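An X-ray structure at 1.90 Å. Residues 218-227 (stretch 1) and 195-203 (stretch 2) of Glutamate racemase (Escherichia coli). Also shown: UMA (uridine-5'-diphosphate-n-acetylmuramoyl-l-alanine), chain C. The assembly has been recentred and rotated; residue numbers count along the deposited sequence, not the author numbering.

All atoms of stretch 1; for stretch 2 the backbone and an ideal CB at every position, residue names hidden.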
# COMPACT_ATOMS: atom_id res chain seq x y z
N LEU A 218 20.23 5.79 -1.06
CA LEU A 218 19.97 7.21 -0.84
C LEU A 218 21.06 7.90 -0.03
O LEU A 218 21.70 7.28 0.83
CB LEU A 218 18.62 7.41 -0.14
CG LEU A 218 17.35 7.02 -0.90
CD1 LEU A 218 16.18 6.96 0.07
CD2 LEU A 218 17.07 8.04 -2.01
N PRO A 219 21.29 9.20 -0.29
CA PRO A 219 22.31 9.95 0.45
C PRO A 219 22.10 9.90 1.95
O PRO A 219 20.97 9.95 2.44
CB PRO A 219 22.18 11.37 -0.12
CG PRO A 219 20.79 11.42 -0.65
CD PRO A 219 20.62 10.06 -1.28
N GLU A 220 23.20 9.80 2.68
CA GLU A 220 23.18 9.73 4.14
C GLU A 220 22.24 10.78 4.71
O GLU A 220 22.12 11.88 4.16
CB GLU A 220 24.59 9.97 4.69
CG GLU A 220 25.72 9.45 3.81
CD GLU A 220 27.06 10.09 4.15
OE1 GLU A 220 27.55 9.88 5.28
OE2 GLU A 220 27.61 10.82 3.29
N GLY A 221 21.57 10.44 5.81
CA GLY A 221 20.67 11.39 6.45
C GLY A 221 19.27 11.53 5.88
O GLY A 221 18.48 12.30 6.41
N THR A 222 18.96 10.81 4.81
CA THR A 222 17.63 10.89 4.22
C THR A 222 16.64 10.16 5.12
O THR A 222 16.86 9.01 5.50
CB THR A 222 17.57 10.25 2.81
OG1 THR A 222 18.57 10.83 1.96
CG2 THR A 222 16.20 10.49 2.19
N ARG A 223 15.54 10.83 5.46
CA ARG A 223 14.53 10.23 6.31
C ARG A 223 13.35 9.74 5.48
O ARG A 223 12.77 10.50 4.70
CB ARG A 223 14.04 11.25 7.34
CG ARG A 223 12.98 10.73 8.28
CD ARG A 223 12.73 11.77 9.36
NE ARG A 223 11.75 11.33 10.36
CZ ARG A 223 11.49 12.01 11.47
NH1 ARG A 223 12.15 13.14 11.71
NH2 ARG A 223 10.58 11.58 12.32
N LEU A 224 13.00 8.47 5.64
CA LEU A 224 11.88 7.89 4.90
C LEU A 224 10.59 8.06 5.69
O LEU A 224 10.56 7.83 6.90
CB LEU A 224 12.12 6.40 4.64
CG LEU A 224 13.40 6.03 3.87
CD1 LEU A 224 13.47 4.52 3.70
CD2 LEU A 224 13.41 6.73 2.53
N VAL A 225 9.54 8.45 5.00
CA VAL A 225 8.24 8.65 5.62
C VAL A 225 7.15 7.91 4.85
O VAL A 225 7.08 8.02 3.62
CB VAL A 225 7.87 10.15 5.66
CG1 VAL A 225 6.50 10.33 6.31
CG2 VAL A 225 8.93 10.95 6.42
N ASP A 226 6.32 7.15 5.55
CA ASP A 226 5.22 6.47 4.88
C ASP A 226 3.97 6.58 5.74
O ASP A 226 3.98 7.20 6.80
CB ASP A 226 5.56 5.01 4.53
CG ASP A 226 5.84 4.15 5.75
OD1 ASP A 226 4.99 4.08 6.66
OD2 ASP A 226 6.92 3.52 5.78
N SER A 227 2.89 5.96 5.27
CA SER A 227 1.59 6.02 5.93
C SER A 227 1.24 4.87 6.87
O SER A 227 0.20 4.92 7.54
CB SER A 227 0.50 6.12 4.87
OG SER A 227 0.71 7.27 4.06
N UNK A 195 21.71 19.42 -3.56
CA UNK A 195 21.06 19.24 -2.28
C UNK A 195 19.82 18.36 -2.46
O UNK A 195 18.73 18.85 -2.75
CB UNK A 195 20.69 20.59 -1.67
N UNK A 196 19.99 17.04 -2.30
CA UNK A 196 18.86 16.12 -2.46
C UNK A 196 17.86 16.28 -1.32
O UNK A 196 18.16 16.91 -0.31
CB UNK A 196 19.35 14.67 -2.53
N UNK A 197 16.66 15.70 -1.47
CA UNK A 197 15.64 15.81 -0.42
C UNK A 197 16.18 15.21 0.87
O UNK A 197 16.86 14.19 0.84
CB UNK A 197 14.34 15.11 -0.84
N UNK A 198 15.89 15.83 2.01
CA UNK A 198 16.36 15.26 3.26
C UNK A 198 15.22 14.39 3.83
O UNK A 198 15.40 13.66 4.80
CB UNK A 198 16.78 16.35 4.24
N UNK A 199 14.07 14.46 3.17
CA UNK A 199 12.89 13.69 3.58
C UNK A 199 12.25 13.07 2.33
O UNK A 199 11.94 13.78 1.38
CB UNK A 199 11.89 14.57 4.33
N UNK A 200 12.07 11.75 2.32
CA UNK A 200 11.48 11.09 1.16
C UNK A 200 10.19 10.36 1.53
O UNK A 200 10.20 9.49 2.40
CB UNK A 200 12.48 10.11 0.55
N UNK A 201 9.11 10.73 0.87
CA UNK A 201 7.80 10.12 1.11
C UNK A 201 7.64 8.88 0.23
O UNK A 201 7.83 8.94 -0.98
CB UNK A 201 6.68 11.12 0.84
N UNK A 202 7.32 7.75 0.84
CA UNK A 202 7.10 6.54 0.07
C UNK A 202 5.60 6.56 -0.23
O UNK A 202 4.79 6.20 0.63
CB UNK A 202 7.54 5.28 0.81
N UNK A 203 5.26 7.03 -1.43
CA UNK A 203 3.87 7.14 -1.84
C UNK A 203 3.36 5.94 -2.62
O UNK A 203 2.45 6.06 -3.44
CB UNK A 203 3.69 8.40 -2.68
N1 UMA C . -2.91 8.46 6.23
C2 UMA C . -3.68 7.84 5.13
N3 UMA C . -4.93 7.35 5.49
C4 UMA C . -5.49 7.39 6.78
C5 UMA C . -4.64 8.04 7.86
C6 UMA C . -3.42 8.53 7.54
O2 UMA C . -3.28 7.75 3.98
O4 UMA C . -6.60 6.92 6.97
C1B UMA C . -1.55 9.00 5.86
C2B UMA C . -1.66 10.39 5.27
O2' UMA C . -0.76 10.63 4.12
C3B UMA C . -1.42 11.38 6.36
C4B UMA C . -0.39 10.58 7.15
O4B UMA C . -0.70 9.20 6.96
O3B UMA C . -0.92 12.55 5.67
C5B UMA C . -0.41 10.82 8.61
O5B UMA C . -1.70 10.78 9.09
PA UMA C . -2.11 11.19 10.57
O1A UMA C . -3.42 10.56 10.77
O2A UMA C . -1.08 10.78 11.47
O3A UMA C . -2.28 12.79 10.45
PB UMA C . -2.31 13.81 9.23
O1B UMA C . -1.06 13.83 8.50
O2B UMA C . -2.85 15.08 9.73
O1' UMA C . -3.54 13.15 8.35
C1' UMA C . -4.86 13.67 8.20
C2' UMA C . -5.89 12.57 8.19
N2' UMA C . -5.90 11.81 9.46
C7' UMA C . -6.93 11.87 10.32
O7' UMA C . -7.99 12.41 10.02
C8' UMA C . -6.78 11.22 11.68
C3' UMA C . -5.60 11.65 6.99
O3' UMA C . -6.63 10.61 6.88
C4' UMA C . -5.56 12.46 5.67
O4' UMA C . -5.26 11.62 4.57
C5' UMA C . -4.52 13.58 5.78
O5' UMA C . -4.84 14.41 6.95
C6' UMA C . -4.49 14.51 4.58
O6' UMA C . -5.79 15.04 4.35
C18 UMA C . -8.08 10.77 6.87
C19 UMA C . -8.68 10.79 5.50
O18 UMA C . -9.70 11.42 5.28
C20 UMA C . -8.67 9.75 7.87
N4 UMA C . -8.01 10.08 4.58
C21 UMA C . -8.46 9.83 3.21
C22 UMA C . -9.91 9.27 3.08
O19 UMA C . -10.34 8.58 4.03
O20 UMA C . -10.59 9.56 2.07
C23 UMA C . -7.49 8.85 2.53

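Position 195 lies out of reach of stretch 1, which sets no demand there. Many residues would suit. It is E195.

Position 196 points toward stretch 1. Its ideal CB is 4.0 Å from P219 CG, so a compact apolar side chain would fit, and phi of -70° permits proline. It is P196. The two proline rings meet, with P196 CG 3.6 Å from P219 CG.

Position 197 points sideways, with nothing of stretch 1 within 5.5 Å of its ideal CB. Phi of -59° again permits proline, among many others. It is P197.

Position 198 points away, so the backbone makes the contact. Its O accepts from R223 N at 2.9 Å, which starts the parallel ladder. A small or polar side chain would do. It is D198, whose O also shares a water with G221 O.

Position 199 pairs with R223 and points to the same face as R223 and V225. The ideal CB is 5.1 Å from V225 CG2, and the R223 side chain leads away at its end. A beta-branched residue, valine, isoleucine or threonine, would suit. It is T199. Its CG2 packs 3.7 Å from V225 CG2, while T199 OG1 donates to D198 OD1 at 2.9 Å.

Position 200 pairs with L224 and points to the other face. Its ideal CB is 4.0 Å from L224 CD2 and 4.1 Å from T222 CG2. These methyls call for a medium apolar side chain, such as valine, isoleucine or leucine. It is V200. V200 CG2 meets T222 CG2 at a tight 3.3 Å. The backbone bonds to the residues flanking L224: V200 N donates to R223 O at 2.8 Å, and V225 N donates to V200 O at 2.9 Å.

Position 201 pairs with V225 and returns to the face of 199. The ideal CB is 4.2 Å from V225 O. The extended backbone suits valine, isoleucine or threonine. It is V201, whose CA makes a CA-H...O contact with V225 O at 3.4 Å.

Position 202 points toward stretch 1. Its ideal CB is 4.2 Å from D226 CB, and the L224 side chain lies nearby. A longer apolar residue, leucine, isoleucine or methionine, could reach it. It is L202. L202 CD1 comes 4.4 Å from L224 CB, and L202 N donates to V225 O at 2.8 Å.

Position 203 has nothing of stretch 1 near its ideal CB. Small residues would suit, and others are not excluded. It is G203.

Stretch 2 (195-203) EPPDTVVLG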
# COMPACT_ATOMS: atom_id res chain seq x y z
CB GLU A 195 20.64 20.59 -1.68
CG GLU A 195 19.86 20.44 -0.39
CD GLU A 195 19.79 21.72 0.41
OE1 GLU A 195 19.46 22.78 -0.18
OE2 GLU A 195 20.06 21.67 1.63
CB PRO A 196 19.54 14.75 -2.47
CG PRO A 196 20.67 14.95 -1.52
CD PRO A 196 21.21 16.31 -1.92
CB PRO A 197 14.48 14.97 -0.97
CG PRO A 197 14.69 14.98 -2.44
CD PRO A 197 16.18 14.86 -2.58
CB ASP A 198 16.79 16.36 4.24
CG ASP A 198 15.62 17.14 4.84
OD1 ASP A 198 14.51 17.13 4.26
OD2 ASP A 198 15.84 17.79 5.89
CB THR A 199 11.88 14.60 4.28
OG1 THR A 199 12.54 15.32 5.33
CG2 THR A 199 10.74 13.78 4.89
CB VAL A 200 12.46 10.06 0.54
CG1 VAL A 200 11.77 9.32 -0.62
CG2 VAL A 200 13.72 10.76 0.02
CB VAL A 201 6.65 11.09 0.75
CG1 VAL A 201 5.30 10.39 0.89
CG2 VAL A 201 6.71 12.32 1.64
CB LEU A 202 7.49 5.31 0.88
CG LEU A 202 8.96 5.36 1.33
CD1 LEU A 202 9.35 4.08 2.05
CD2 LEU A 202 9.85 5.58 0.11
O HOH W 1 19.75 13.56 2.50
O HOH W 2 16.79 14.22 7.37
O HOH W 3 3.18 7.73 2.21
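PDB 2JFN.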